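Local atomic coordinates of peroxisomal catalase A (Saccharomyces cerevisiae, PDB entry 1A4E), a protein that breaks down hydrogen peroxide to water and oxygen with a heme cofactor, probably protecting cells from the peroxide made by peroxisomal oxidases. Residues Asp70-Ser82 with Lys204-Gln216. Numbering follows the deposited sequence.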
loop_
_atom_site.group_PDB
_atom_site.type_symbol
_atom_site.label_atom_id
_atom_site.label_comp_id
_atom_site.label_asym_id
_atom_site.label_seq_id
_atom_site.Cartn_x
_atom_site.Cartn_y
_atom_site.Cartn_z
ATOM N N ASP B 70 -43.615 10.314 -9.110
ATOM C CA ASP B 70 -44.799 9.631 -8.618
ATOM C C ASP B 70 -44.629 9.208 -7.172
ATOM O O ASP B 70 -43.527 8.924 -6.696
ATOM C CB ASP B 70 -45.100 8.376 -9.424
ATOM C CG ASP B 70 -45.335 8.630 -10.901
ATOM O OD1 ASP B 70 -44.349 8.723 -11.621
ATOM O OD2 ASP B 70 -46.487 8.731 -11.327
ATOM N N ASP B 71 -45.759 9.150 -6.471
ATOM C CA ASP B 71 -45.757 8.763 -5.081
ATOM C C ASP B 71 -45.551 7.268 -4.893
ATOM O O ASP B 71 -46.270 6.461 -5.484
ATOM C CB ASP B 71 -47.071 9.177 -4.431
ATOM C CG ASP B 71 -47.074 8.929 -2.932
ATOM O OD1 ASP B 71 -46.148 9.381 -2.271
ATOM O OD2 ASP B 71 -47.981 8.276 -2.425
ATOM N N ILE B 72 -44.506 6.917 -4.132
ATOM C CA ILE B 72 -44.265 5.550 -3.703
ATOM C C ILE B 72 -43.978 5.559 -2.208
ATOM O O ILE B 72 -43.354 4.628 -1.697
ATOM C CB ILE B 72 -43.048 4.833 -4.406
ATOM C CG1 ILE B 72 -41.746 5.613 -4.268
ATOM C CG2 ILE B 72 -43.435 4.582 -5.865
ATOM C CD1 ILE B 72 -40.545 4.663 -4.467
ATOM N N THR B 73 -44.449 6.574 -1.460
ATOM C CA THR B 73 -44.216 6.618 -0.015
ATOM C C THR B 73 -44.901 5.490 0.774
ATOM O O THR B 73 -44.566 5.215 1.928
ATOM C CB THR B 73 -44.659 7.987 0.546
ATOM O OG1 THR B 73 -46.039 8.157 0.254
ATOM C CG2 THR B 73 -43.799 9.115 -0.016
ATOM N N ASP B 74 -45.854 4.801 0.137
ATOM C CA ASP B 74 -46.512 3.621 0.697
ATOM C C ASP B 74 -45.637 2.378 0.560
ATOM O O ASP B 74 -45.833 1.382 1.255
ATOM C CB ASP B 74 -47.857 3.377 -0.011
ATOM C CG ASP B 74 -47.786 3.267 -1.533
ATOM O OD1 ASP B 74 -47.410 4.243 -2.184
ATOM O OD2 ASP B 74 -48.098 2.206 -2.060
ATOM N N ILE B 75 -44.673 2.414 -0.363
ATOM C CA ILE B 75 -43.733 1.311 -0.527
ATOM C C ILE B 75 -42.417 1.597 0.217
ATOM O O ILE B 75 -41.901 0.743 0.937
ATOM C CB ILE B 75 -43.463 1.082 -2.048
ATOM C CG1 ILE B 75 -44.766 0.843 -2.815
ATOM C CG2 ILE B 75 -42.515 -0.103 -2.210
ATOM C CD1 ILE B 75 -45.587 -0.409 -2.419
ATOM N N CYS B 76 -41.859 2.804 0.092
ATOM C CA CYS B 76 -40.562 3.128 0.667
ATOM C C CYS B 76 -40.564 4.464 1.368
ATOM O O CYS B 76 -40.929 5.480 0.779
ATOM C CB CYS B 76 -39.519 3.151 -0.433
ATOM S SG CYS B 76 -37.849 3.324 0.226
ATOM N N GLY B 77 -40.120 4.452 2.628
ATOM C CA GLY B 77 -40.075 5.642 3.461
ATOM C C GLY B 77 -38.790 6.460 3.349
ATOM O O GLY B 77 -38.641 7.407 4.122
ATOM N N SER B 78 -37.846 6.145 2.435
ATOM C CA SER B 78 -36.603 6.901 2.272
ATOM C C SER B 78 -36.869 8.349 1.898
ATOM O O SER B 78 -37.732 8.640 1.066
ATOM C CB SER B 78 -35.730 6.299 1.183
ATOM O OG SER B 78 -35.453 4.943 1.486
ATOM N N ALA B 79 -36.112 9.260 2.515
ATOM C CA ALA B 79 -36.269 10.692 2.293
ATOM C C ALA B 79 -36.119 11.156 0.853
ATOM O O ALA B 79 -36.796 12.101 0.457
ATOM C CB ALA B 79 -35.260 11.462 3.124
ATOM N N MET B 80 -35.302 10.487 0.027
ATOM C CA MET B 80 -35.151 10.899 -1.359
ATOM C C MET B 80 -36.439 10.745 -2.160
ATOM O O MET B 80 -36.617 11.408 -3.176
ATOM C CB MET B 80 -34.032 10.094 -2.022
ATOM C CG MET B 80 -34.261 8.609 -2.209
ATOM S SD MET B 80 -32.889 7.808 -3.077
ATOM C CE MET B 80 -32.998 8.499 -4.701
ATOM N N PHE B 81 -37.357 9.898 -1.684
ATOM C CA PHE B 81 -38.642 9.671 -2.327
ATOM C C PHE B 81 -39.789 10.433 -1.663
ATOM O O PHE B 81 -40.901 10.381 -2.170
ATOM C CB PHE B 81 -38.997 8.184 -2.300
ATOM C CG PHE B 81 -38.031 7.252 -3.007
ATOM C CD1 PHE B 81 -37.595 7.525 -4.306
ATOM C CD2 PHE B 81 -37.603 6.098 -2.357
ATOM C CE1 PHE B 81 -36.730 6.636 -4.951
ATOM C CE2 PHE B 81 -36.739 5.215 -3.008
ATOM C CZ PHE B 81 -36.304 5.482 -4.304
ATOM N N SER B 82 -39.574 11.196 -0.583
ATOM C CA SER B 82 -40.666 11.790 0.178
ATOM C C SER B 82 -41.611 12.798 -0.455
ATOM O O SER B 82 -42.741 12.902 0.018
ATOM C CB SER B 82 -40.104 12.422 1.442
ATOM O OG SER B 82 -39.210 13.479 1.146
ATOM N N LYS B 204 -35.485 -5.287 -0.293
ATOM C CA LYS B 204 -36.630 -5.134 0.582
ATOM C C LYS B 204 -36.783 -3.672 0.930
ATOM O O LYS B 204 -35.902 -3.092 1.558
ATOM C CB LYS B 204 -36.456 -5.947 1.868
ATOM C CG LYS B 204 -36.567 -7.449 1.606
ATOM C CD LYS B 204 -36.539 -8.246 2.900
ATOM C CE LYS B 204 -35.155 -8.251 3.535
ATOM N NZ LYS B 204 -35.172 -8.921 4.823
ATOM N N TRP B 205 -37.856 -3.028 0.459
ATOM C CA TRP B 205 -38.122 -1.640 0.801
ATOM C C TRP B 205 -39.272 -1.580 1.795
ATOM O O TRP B 205 -40.224 -2.355 1.707
ATOM C CB TRP B 205 -38.478 -0.832 -0.456
ATOM C CG TRP B 205 -37.347 -0.611 -1.470
ATOM C CD1 TRP B 205 -36.104 -1.191 -1.340
ATOM C CD2 TRP B 205 -37.434 0.156 -2.608
ATOM N NE1 TRP B 205 -35.413 -0.809 -2.382
ATOM C CE2 TRP B 205 -36.155 -0.010 -3.164
ATOM C CE3 TRP B 205 -38.384 0.951 -3.249
ATOM C CZ2 TRP B 205 -35.804 0.617 -4.361
ATOM C CZ3 TRP B 205 -38.029 1.575 -4.452
ATOM C CH2 TRP B 205 -36.752 1.414 -5.005
ATOM N N SER B 206 -39.185 -0.677 2.776
ATOM C CA SER B 206 -40.198 -0.550 3.817
ATOM C C SER B 206 -40.746 0.856 3.902
ATOM O O SER B 206 -40.005 1.808 3.657
ATOM C CB SER B 206 -39.626 -0.883 5.177
ATOM O OG SER B 206 -39.121 -2.198 5.194
ATOM N N ASN B 207 -42.036 1.019 4.218
ATOM C CA ASN B 207 -42.569 2.350 4.463
ATOM C C ASN B 207 -42.420 2.689 5.943
ATOM O O ASN B 207 -41.932 1.873 6.732
ATOM C CB ASN B 207 -44.041 2.424 4.047
ATOM C CG ASN B 207 -45.042 1.536 4.778
ATOM O OD1 ASN B 207 -44.892 1.138 5.932
ATOM N ND2 ASN B 207 -46.153 1.237 4.110
ATOM N N LYS B 208 -42.859 3.878 6.353
ATOM C CA LYS B 208 -42.727 4.296 7.736
ATOM C C LYS B 208 -43.601 3.556 8.735
ATOM O O LYS B 208 -43.283 3.553 9.923
ATOM C CB LYS B 208 -42.981 5.797 7.790
ATOM C CG LYS B 208 -41.691 6.462 7.342
ATOM C CD LYS B 208 -41.866 7.924 6.994
ATOM C CE LYS B 208 -40.491 8.552 6.839
ATOM N NZ LYS B 208 -40.579 9.858 6.207
ATOM N N ASN B 209 -44.663 2.883 8.266
ATOM C CA ASN B 209 -45.516 2.065 9.125
ATOM C C ASN B 209 -44.972 0.668 9.413
ATOM O O ASN B 209 -45.544 -0.057 10.230
ATOM C CB ASN B 209 -46.896 1.898 8.506
ATOM C CG ASN B 209 -47.812 3.105 8.649
ATOM O OD1 ASN B 209 -47.455 4.250 8.376
ATOM N ND2 ASN B 209 -49.069 2.872 9.038
ATOM N N GLY B 210 -43.873 0.255 8.770
ATOM C CA GLY B 210 -43.309 -1.065 8.992
ATOM C C GLY B 210 -43.759 -2.095 7.970
ATOM O O GLY B 210 -43.344 -3.252 8.039
ATOM N N ASP B 211 -44.623 -1.710 7.021
ATOM C CA ASP B 211 -45.061 -2.605 5.949
ATOM C C ASP B 211 -43.919 -2.709 4.949
ATOM O O ASP B 211 -43.309 -1.695 4.610
ATOM C CB ASP B 211 -46.310 -2.053 5.219
ATOM C CG ASP B 211 -47.504 -1.682 6.105
ATOM O OD1 ASP B 211 -47.805 -2.445 7.024
ATOM O OD2 ASP B 211 -48.141 -0.635 5.880
ATOM N N TRP B 212 -43.599 -3.906 4.464
ATOM C CA TRP B 212 -42.494 -4.064 3.534
ATOM C C TRP B 212 -42.837 -4.874 2.299
ATOM O O TRP B 212 -43.770 -5.676 2.291
ATOM C CB TRP B 212 -41.303 -4.720 4.249
ATOM C CG TRP B 212 -41.537 -6.137 4.764
ATOM C CD1 TRP B 212 -42.144 -6.365 5.970
ATOM C CD2 TRP B 212 -41.176 -7.299 4.126
ATOM N NE1 TRP B 212 -42.165 -7.667 6.102
ATOM C CE2 TRP B 212 -41.602 -8.265 5.041
ATOM C CE3 TRP B 212 -40.552 -7.674 2.937
ATOM C CZ2 TRP B 212 -41.419 -9.619 4.782
ATOM C CZ3 TRP B 212 -40.368 -9.031 2.677
ATOM C CH2 TRP B 212 -40.796 -9.996 3.592
ATOM N N HIS B 213 -42.044 -4.673 1.246
ATOM C CA HIS B 213 -42.218 -5.396 0.003
ATOM C C HIS B 213 -40.897 -5.853 -0.596
ATOM O O HIS B 213 -39.843 -5.267 -0.363
ATOM C CB HIS B 213 -42.914 -4.528 -1.043
ATOM C CG HIS B 213 -44.401 -4.260 -0.829
ATOM N ND1 HIS B 213 -44.962 -3.384 -0.012
ATOM C CD2 HIS B 213 -45.416 -4.877 -1.519
ATOM C CE1 HIS B 213 -46.260 -3.431 -0.175
ATOM N NE2 HIS B 213 -46.523 -4.333 -1.084
ATOM N N TYR B 214 -40.957 -6.962 -1.339
ATOM C CA TYR B 214 -39.851 -7.404 -2.167
ATOM C C TYR B 214 -39.956 -6.532 -3.406
ATOM O O TYR B 214 -41.028 -6.388 -3.991
ATOM C CB TYR B 214 -39.996 -8.856 -2.580
ATOM C CG TYR B 214 -39.790 -9.860 -1.453
ATOM C CD1 TYR B 214 -38.592 -9.909 -0.726
ATOM C CD2 TYR B 214 -40.812 -10.761 -1.159
ATOM C CE1 TYR B 214 -38.412 -10.853 0.287
ATOM C CE2 TYR B 214 -40.640 -11.705 -0.144
ATOM C CZ TYR B 214 -39.441 -11.747 0.571
ATOM O OH TYR B 214 -39.266 -12.698 1.559
ATOM N N VAL B 215 -38.839 -5.927 -3.808
ATOM C CA VAL B 215 -38.809 -4.958 -4.898
ATOM C C VAL B 215 -37.763 -5.306 -5.945
ATOM O O VAL B 215 -36.690 -5.809 -5.612
ATOM C CB VAL B 215 -38.522 -3.534 -4.306
ATOM C CG1 VAL B 215 -38.414 -2.502 -5.412
ATOM C CG2 VAL B 215 -39.673 -3.088 -3.410
ATOM N N GLN B 216 -38.068 -5.107 -7.232
ATOM C CA GLN B 216 -37.065 -5.188 -8.291
ATOM C C GLN B 216 -37.162 -3.885 -9.068
ATOM O O GLN B 216 -38.254 -3.396 -9.354
ATOM C CB GLN B 216 -37.316 -6.367 -9.222
ATOM C CG GLN B 216 -36.899 -7.608 -8.456
ATOM C CD GLN B 216 -36.358 -8.746 -9.287
ATOM O OE1 GLN B 216 -36.237 -8.685 -10.504
ATOM N NE2 GLN B 216 -35.998 -9.833 -8.626
HETATM O O HOH W 1 -43.186 5.992 4.208
HETATM O O HOH W 2 -43.571 -1.452 1.744
#
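Trp205 and Phe81 meet obliquely, Phe81 CE2 lying over one face of the indole 4.1 Å from Trp205 CZ3, with the two ring planes at 33°. Val215 CG1 sits centrally over the opposite face of the indole, and Cys76 CB approaches Trp205 CE3 to 3.7 Å. The phenyl ring of Phe81 is sandwiched between Ile72 CD1 and Met80 CG; with SG anti to the backbone N (chi1 -172°), Cys76 puts its sulfur in plane at the edge of the Phe81 ring and obliquely beside the indole. On the imidazole of His213, Ile75 CD1 makes a CH-pi contact with one face, 4.0 Å from the ring centroid, and a water shared with Ile75 O lies in plane at the edge.

The hairpin's end illustrates how an asparagine can fasten a loop to a turn. Asn207 ND2 donates to Asp74 O at 2.9 Å, from above the carbonyl plane, and also to Asp211 OD2; Asn207 OD1 accepts from Asp211 N, so both ends of the amide are tied. A leucine here would probably leave Asp74 O without this donor and Asp211 N and OD2 without their side-chain mates. Gly77 N donates to Ser206 O at 2.8 Å, and a water bridges Thr73 O and Lys208 N.

The Asp74 carboxylate, through OD1, salt-bridges Arg294. The contact lays the loop joining strands 59-68 and 87-95 of the catalase beta-barrel against the hairpin of strands 203-206 and 212-221, with Trp126 of strand 122-129, Ile264 of strand 259-267 and Val296 of strand 294-303 packed around its aromatic and aliphatic side chains.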